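Local coordinates for type-2Aa cytolytic delta-endotoxin (Bacillus thuringiensis serovar kyushuensis, PDB 1CBY), which kills the larvae of dipteran insects by making pores in the epithelial cell membrane of the midgut, at residues V49-A61 against Q224-F237. Sequence-based numbering, arbitrary orientation.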
loop_
_atom_site.group_PDB
_atom_site.type_symbol
_atom_site.label_atom_id
_atom_site.label_comp_id
_atom_site.label_asym_id
_atom_site.label_seq_id
_atom_site.Cartn_x
_atom_site.Cartn_y
_atom_site.Cartn_z
ATOM N N VAL A 49 -9.577 4.529 -7.996
ATOM C CA VAL A 49 -10.566 4.482 -9.068
ATOM C C VAL A 49 -11.708 3.532 -8.712
ATOM O O VAL A 49 -11.699 2.900 -7.655
ATOM C CB VAL A 49 -9.918 3.965 -10.392
ATOM C CG1 VAL A 49 -8.746 4.852 -10.816
ATOM C CG2 VAL A 49 -9.449 2.519 -10.223
ATOM N N GLN A 50 -12.686 3.429 -9.607
ATOM C CA GLN A 50 -13.820 2.531 -9.418
ATOM C C GLN A 50 -13.515 1.218 -10.148
ATOM O O GLN A 50 -12.802 1.210 -11.152
ATOM C CB GLN A 50 -15.097 3.177 -9.952
ATOM C CG GLN A 50 -15.552 4.368 -9.120
ATOM C CD GLN A 50 -16.739 5.086 -9.721
ATOM O OE1 GLN A 50 -16.712 6.301 -9.905
ATOM N NE2 GLN A 50 -17.790 4.343 -10.033
ATOM N N PRO A 51 -14.078 0.094 -9.672
ATOM C CA PRO A 51 -13.849 -1.218 -10.285
ATOM C C PRO A 51 -13.925 -1.258 -11.808
ATOM O O PRO A 51 -13.005 -1.746 -12.462
ATOM C CB PRO A 51 -14.937 -2.078 -9.648
ATOM C CG PRO A 51 -15.068 -1.478 -8.278
ATOM C CD PRO A 51 -15.084 -0.004 -8.599
ATOM N N GLN A 52 -14.998 -0.721 -12.377
ATOM C CA GLN A 52 -15.162 -0.736 -13.825
ATOM C C GLN A 52 -14.125 0.063 -14.611
ATOM O O GLN A 52 -14.102 0.004 -15.842
ATOM C CB GLN A 52 -16.573 -0.297 -14.229
ATOM C CG GLN A 52 -16.956 1.107 -13.809
ATOM C CD GLN A 52 -17.623 1.137 -12.456
ATOM O OE1 GLN A 52 -16.961 1.108 -11.419
ATOM N NE2 GLN A 52 -18.947 1.183 -12.457
ATOM N N TYR A 53 -13.268 0.799 -13.914
ATOM C CA TYR A 53 -12.241 1.600 -14.575
ATOM C C TYR A 53 -10.830 1.119 -14.245
ATOM O O TYR A 53 -9.837 1.736 -14.647
ATOM C CB TYR A 53 -12.402 3.079 -14.208
ATOM C CG TYR A 53 -13.724 3.667 -14.640
ATOM C CD1 TYR A 53 -14.036 3.801 -15.992
ATOM C CD2 TYR A 53 -14.671 4.067 -13.701
ATOM C CE1 TYR A 53 -15.258 4.312 -16.400
ATOM C CE2 TYR A 53 -15.900 4.582 -14.098
ATOM C CZ TYR A 53 -16.189 4.704 -15.449
ATOM O OH TYR A 53 -17.401 5.221 -15.854
ATOM N N ILE A 54 -10.744 0.000 -13.534
ATOM C CA ILE A 54 -9.456 -0.568 -13.159
ATOM C C ILE A 54 -8.703 -1.006 -14.412
ATOM O O ILE A 54 -7.504 -0.760 -14.539
ATOM C CB ILE A 54 -9.632 -1.757 -12.171
ATOM C CG1 ILE A 54 -10.035 -1.223 -10.788
ATOM C CG2 ILE A 54 -8.359 -2.599 -12.098
ATOM C CD1 ILE A 54 -10.399 -2.289 -9.777
ATOM N N ASN A 55 -9.424 -1.598 -15.360
ATOM C CA ASN A 55 -8.830 -2.064 -16.611
ATOM C C ASN A 55 -8.183 -0.894 -17.344
ATOM O O ASN A 55 -7.052 -0.997 -17.811
ATOM C CB ASN A 55 -9.900 -2.702 -17.498
ATOM C CG ASN A 55 -9.322 -3.673 -18.524
ATOM O OD1 ASN A 55 -10.062 -4.466 -19.108
ATOM N ND2 ASN A 55 -8.012 -3.629 -18.739
ATOM N N GLN A 56 -8.898 0.223 -17.426
ATOM C CA GLN A 56 -8.392 1.419 -18.092
ATOM C C GLN A 56 -7.133 1.925 -17.401
ATOM O O GLN A 56 -6.150 2.275 -18.055
ATOM C CB GLN A 56 -9.460 2.515 -18.092
ATOM C CG GLN A 56 -9.024 3.820 -18.743
ATOM C CD GLN A 56 -10.136 4.851 -18.780
ATOM O OE1 GLN A 56 -11.225 4.631 -18.246
ATOM N NE2 GLN A 56 -9.868 5.983 -19.413
ATOM N N ALA A 57 -7.169 1.954 -16.076
ATOM C CA ALA A 57 -6.034 2.412 -15.284
ATOM C C ALA A 57 -4.809 1.525 -15.512
ATOM O O ALA A 57 -3.688 2.014 -15.691
ATOM C CB ALA A 57 -6.409 2.423 -13.808
ATOM N N LEU A 58 -5.041 0.216 -15.522
ATOM C CA LEU A 58 -3.987 -0.766 -15.713
ATOM C C LEU A 58 -3.360 -0.613 -17.098
ATOM O O LEU A 58 -2.141 -0.733 -17.256
ATOM C CB LEU A 58 -4.552 -2.172 -15.509
ATOM C CG LEU A 58 -3.654 -3.207 -14.828
ATOM C CD1 LEU A 58 -2.867 -2.589 -13.679
ATOM C CD2 LEU A 58 -4.512 -4.353 -14.329
ATOM N N HIS A 59 -4.186 -0.319 -18.095
ATOM C CA HIS A 59 -3.694 -0.124 -19.448
ATOM C C HIS A 59 -2.761 1.077 -19.483
ATOM O O HIS A 59 -1.631 0.984 -19.967
ATOM C CB HIS A 59 -4.850 0.094 -20.418
ATOM C CG HIS A 59 -5.416 -1.175 -20.971
ATOM N ND1 HIS A 59 -5.860 -2.182 -20.154
ATOM C CD2 HIS A 59 -5.550 -1.554 -22.267
ATOM C CE1 HIS A 59 -6.252 -3.149 -20.961
ATOM N NE2 HIS A 59 -6.083 -2.816 -22.250
ATOM N N LEU A 60 -3.227 2.195 -18.936
ATOM C CA LEU A 60 -2.443 3.425 -18.892
ATOM C C LEU A 60 -1.141 3.217 -18.128
ATOM O O LEU A 60 -0.084 3.700 -18.540
ATOM C CB LEU A 60 -3.270 4.554 -18.265
ATOM C CG LEU A 60 -4.375 5.129 -19.160
ATOM C CD1 LEU A 60 -5.508 5.718 -18.337
ATOM C CD2 LEU A 60 -3.779 6.167 -20.090
ATOM N N ALA A 61 -1.212 2.468 -17.035
ATOM C CA ALA A 61 -0.028 2.185 -16.233
ATOM C C ALA A 61 1.017 1.437 -17.071
ATOM O O ALA A 61 2.165 1.877 -17.184
ATOM C CB ALA A 61 -0.410 1.365 -15.009
ATOM N N GLN A 224 -7.662 10.954 -19.780
ATOM C CA GLN A 224 -8.221 10.172 -20.876
ATOM C C GLN A 224 -9.704 9.953 -20.617
ATOM O O GLN A 224 -10.115 9.733 -19.476
ATOM C CB GLN A 224 -7.523 8.822 -20.984
ATOM C CG GLN A 224 -8.132 7.915 -22.036
ATOM C CD GLN A 224 -7.512 6.540 -22.036
ATOM O OE1 GLN A 224 -7.459 5.872 -21.000
ATOM N NE2 GLN A 224 -7.028 6.108 -23.192
ATOM N N ALA A 225 -10.506 10.018 -21.674
ATOM C CA ALA A 225 -11.945 9.834 -21.555
ATOM C C ALA A 225 -12.236 8.519 -20.848
ATOM O O ALA A 225 -11.601 7.501 -21.131
ATOM C CB ALA A 225 -12.588 9.851 -22.928
ATOM N N LEU A 226 -13.168 8.558 -19.905
ATOM C CA LEU A 226 -13.539 7.380 -19.140
ATOM C C LEU A 226 -14.008 6.234 -20.031
ATOM O O LEU A 226 -14.805 6.429 -20.952
ATOM C CB LEU A 226 -14.613 7.748 -18.120
ATOM C CG LEU A 226 -14.253 7.524 -16.652
ATOM C CD1 LEU A 226 -12.850 8.026 -16.363
ATOM C CD2 LEU A 226 -15.281 8.215 -15.770
ATOM N N HIS A 227 -13.511 5.036 -19.744
ATOM C CA HIS A 227 -13.858 3.849 -20.514
ATOM C C HIS A 227 -14.145 2.688 -19.565
ATOM O O HIS A 227 -13.229 2.080 -19.010
ATOM C CB HIS A 227 -12.717 3.495 -21.468
ATOM C CG HIS A 227 -13.097 2.496 -22.510
ATOM N ND1 HIS A 227 -13.808 2.864 -23.626
ATOM C CD2 HIS A 227 -12.922 1.151 -22.509
ATOM C CE1 HIS A 227 -14.055 1.743 -24.276
ATOM N NE2 HIS A 227 -13.538 0.679 -23.640
ATOM N N SER A 228 -15.426 2.395 -19.377
ATOM C CA SER A 228 -15.861 1.329 -18.482
ATOM C C SER A 228 -15.576 -0.058 -19.042
ATOM O O SER A 228 -15.681 -0.274 -20.246
ATOM C CB SER A 228 -17.355 1.484 -18.193
ATOM O OG SER A 228 -17.819 0.500 -17.286
ATOM N N SER A 229 -15.238 -0.996 -18.160
ATOM C CA SER A 229 -14.948 -2.373 -18.550
ATOM C C SER A 229 -15.209 -3.363 -17.420
ATOM O O SER A 229 -14.674 -3.218 -16.318
ATOM C CB SER A 229 -13.498 -2.514 -19.008
ATOM O OG SER A 229 -13.172 -3.882 -19.215
ATOM N N ASN A 230 -16.009 -4.384 -17.712
ATOM C CA ASN A 230 -16.338 -5.423 -16.738
ATOM C C ASN A 230 -15.820 -6.765 -17.261
ATOM O O ASN A 230 -16.520 -7.779 -17.236
ATOM C CB ASN A 230 -17.853 -5.480 -16.509
ATOM C CG ASN A 230 -18.243 -6.437 -15.395
ATOM O OD1 ASN A 230 -17.448 -6.731 -14.500
ATOM N ND2 ASN A 230 -19.472 -6.927 -15.442
ATOM N N ALA A 231 -14.585 -6.741 -17.758
ATOM C CA ALA A 231 -13.919 -7.916 -18.316
ATOM C C ALA A 231 -13.541 -8.912 -17.231
ATOM O O ALA A 231 -13.543 -8.574 -16.050
ATOM C CB ALA A 231 -12.673 -7.481 -19.070
ATOM N N PRO A 232 -13.273 -10.173 -17.610
ATOM C CA PRO A 232 -12.891 -11.204 -16.637
ATOM C C PRO A 232 -11.596 -10.763 -15.954
ATOM O O PRO A 232 -10.596 -10.480 -16.625
ATOM C CB PRO A 232 -12.676 -12.429 -17.520
ATOM C CG PRO A 232 -13.666 -12.230 -18.598
ATOM C CD PRO A 232 -13.463 -10.775 -18.940
ATOM N N ILE A 233 -11.621 -10.703 -14.626
ATOM C CA ILE A 233 -10.474 -10.251 -13.845
ATOM C C ILE A 233 -9.114 -10.799 -14.284
ATOM O O ILE A 233 -8.142 -10.044 -14.368
ATOM C CB ILE A 233 -10.705 -10.462 -12.330
ATOM C CG1 ILE A 233 -9.612 -9.756 -11.532
ATOM C CG2 ILE A 233 -10.777 -11.945 -11.994
ATOM C CD1 ILE A 233 -9.825 -9.812 -10.039
ATOM N N VAL A 234 -9.046 -12.084 -14.617
ATOM C CA VAL A 234 -7.778 -12.670 -15.048
ATOM C C VAL A 234 -7.356 -12.078 -16.390
ATOM O O VAL A 234 -6.185 -11.750 -16.591
ATOM C CB VAL A 234 -7.850 -14.210 -15.165
ATOM C CG1 VAL A 234 -6.502 -14.762 -15.595
ATOM C CG2 VAL A 234 -8.274 -14.826 -13.834
ATOM N N ASP A 235 -8.317 -11.908 -17.289
ATOM C CA ASP A 235 -8.033 -11.347 -18.603
ATOM C C ASP A 235 -7.369 -9.996 -18.423
ATOM O O ASP A 235 -6.423 -9.658 -19.133
ATOM C CB ASP A 235 -9.324 -11.166 -19.413
ATOM C CG ASP A 235 -9.957 -12.486 -19.833
ATOM O OD1 ASP A 235 -9.609 -13.549 -19.268
ATOM O OD2 ASP A 235 -10.822 -12.456 -20.738
ATOM N N ILE A 236 -7.850 -9.241 -17.443
ATOM C CA ILE A 236 -7.306 -7.917 -17.167
ATOM C C ILE A 236 -5.817 -7.979 -16.828
ATOM O O ILE A 236 -5.012 -7.273 -17.430
ATOM C CB ILE A 236 -8.100 -7.203 -16.033
ATOM C CG1 ILE A 236 -9.534 -6.926 -16.498
ATOM C CG2 ILE A 236 -7.421 -5.897 -15.636
ATOM C CD1 ILE A 236 -10.396 -6.228 -15.479
ATOM N N PHE A 237 -5.439 -8.867 -15.917
ATOM C CA PHE A 237 -4.041 -8.980 -15.526
ATOM C C PHE A 237 -3.133 -9.710 -16.517
ATOM O O PHE A 237 -1.930 -9.820 -16.290
ATOM C CB PHE A 237 -3.930 -9.570 -14.121
ATOM C CG PHE A 237 -4.453 -8.655 -13.047
ATOM C CD1 PHE A 237 -5.797 -8.674 -12.688
ATOM C CD2 PHE A 237 -3.610 -7.741 -12.423
ATOM C CE1 PHE A 237 -6.294 -7.795 -11.725
ATOM C CE2 PHE A 237 -4.100 -6.859 -11.460
ATOM C CZ PHE A 237 -5.442 -6.886 -11.112
HETATM O O HOH W 1 -12.247 -2.637 -15.048
HETATM O O HOH W 2 -11.808 0.126 -17.557
#
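Gln56 reaches across to the end of strand 210-225 and is gripped there by three hydrogen bonds. Its CG lies anti to the backbone N (chi1 179°) and the chain stays extended, which carries the amide past the oppositely running Gln224. Gln56 NE2 donates to Gln224 OE1 at 2.9 Å, nearly within its own amide plane, and to Ala225 O at 2.9 Å. Gln56 OE1 accepts from His227 N at 2.8 Å, with the donor above the carbonyl plane. Both ends of this buried amide are therefore satisfied and its rotation is fixed. Beside it, Leu226 CG sits over one face of the Tyr53 ring, 3.8 Å from its centroid, while Gln52 CG lies toward the rim of the opposite face.

Deeper packing continues toward helix 233-237, where Leu58 CD2 meets Ile236 CG2 at 3.5 Å and lies over a face of the Phe237 ring. Contact is sparser at His227 and Ser228: the His227 imidazole extends outward from the contact, and Ser228 OG rests against Gln52 CB. Ser229 N donates to Gln52 O at 2.8 Å in the carbonyl plane; Ser229 OG donates to Asn55 OD1 at 3.2 Å, tilted 17° from that carbonyl plane, and Ile236 CG1 packs on the same amide. Waters bridge Pro51 O, Asn55 N and Ser229 O, and Gln52 O, Gln56 N and His227 O.

Around Ser228, the C-terminal processing stop of the dimeric protoxin, bonds of flanking His227 and Ser229 thus join the loop to Gln56, Asn55 and the residues just before helix 54-63: amide, backbone and water-mediated hydrogen bonds hold this crossing, whereas apolar packing lies at helix 233-237.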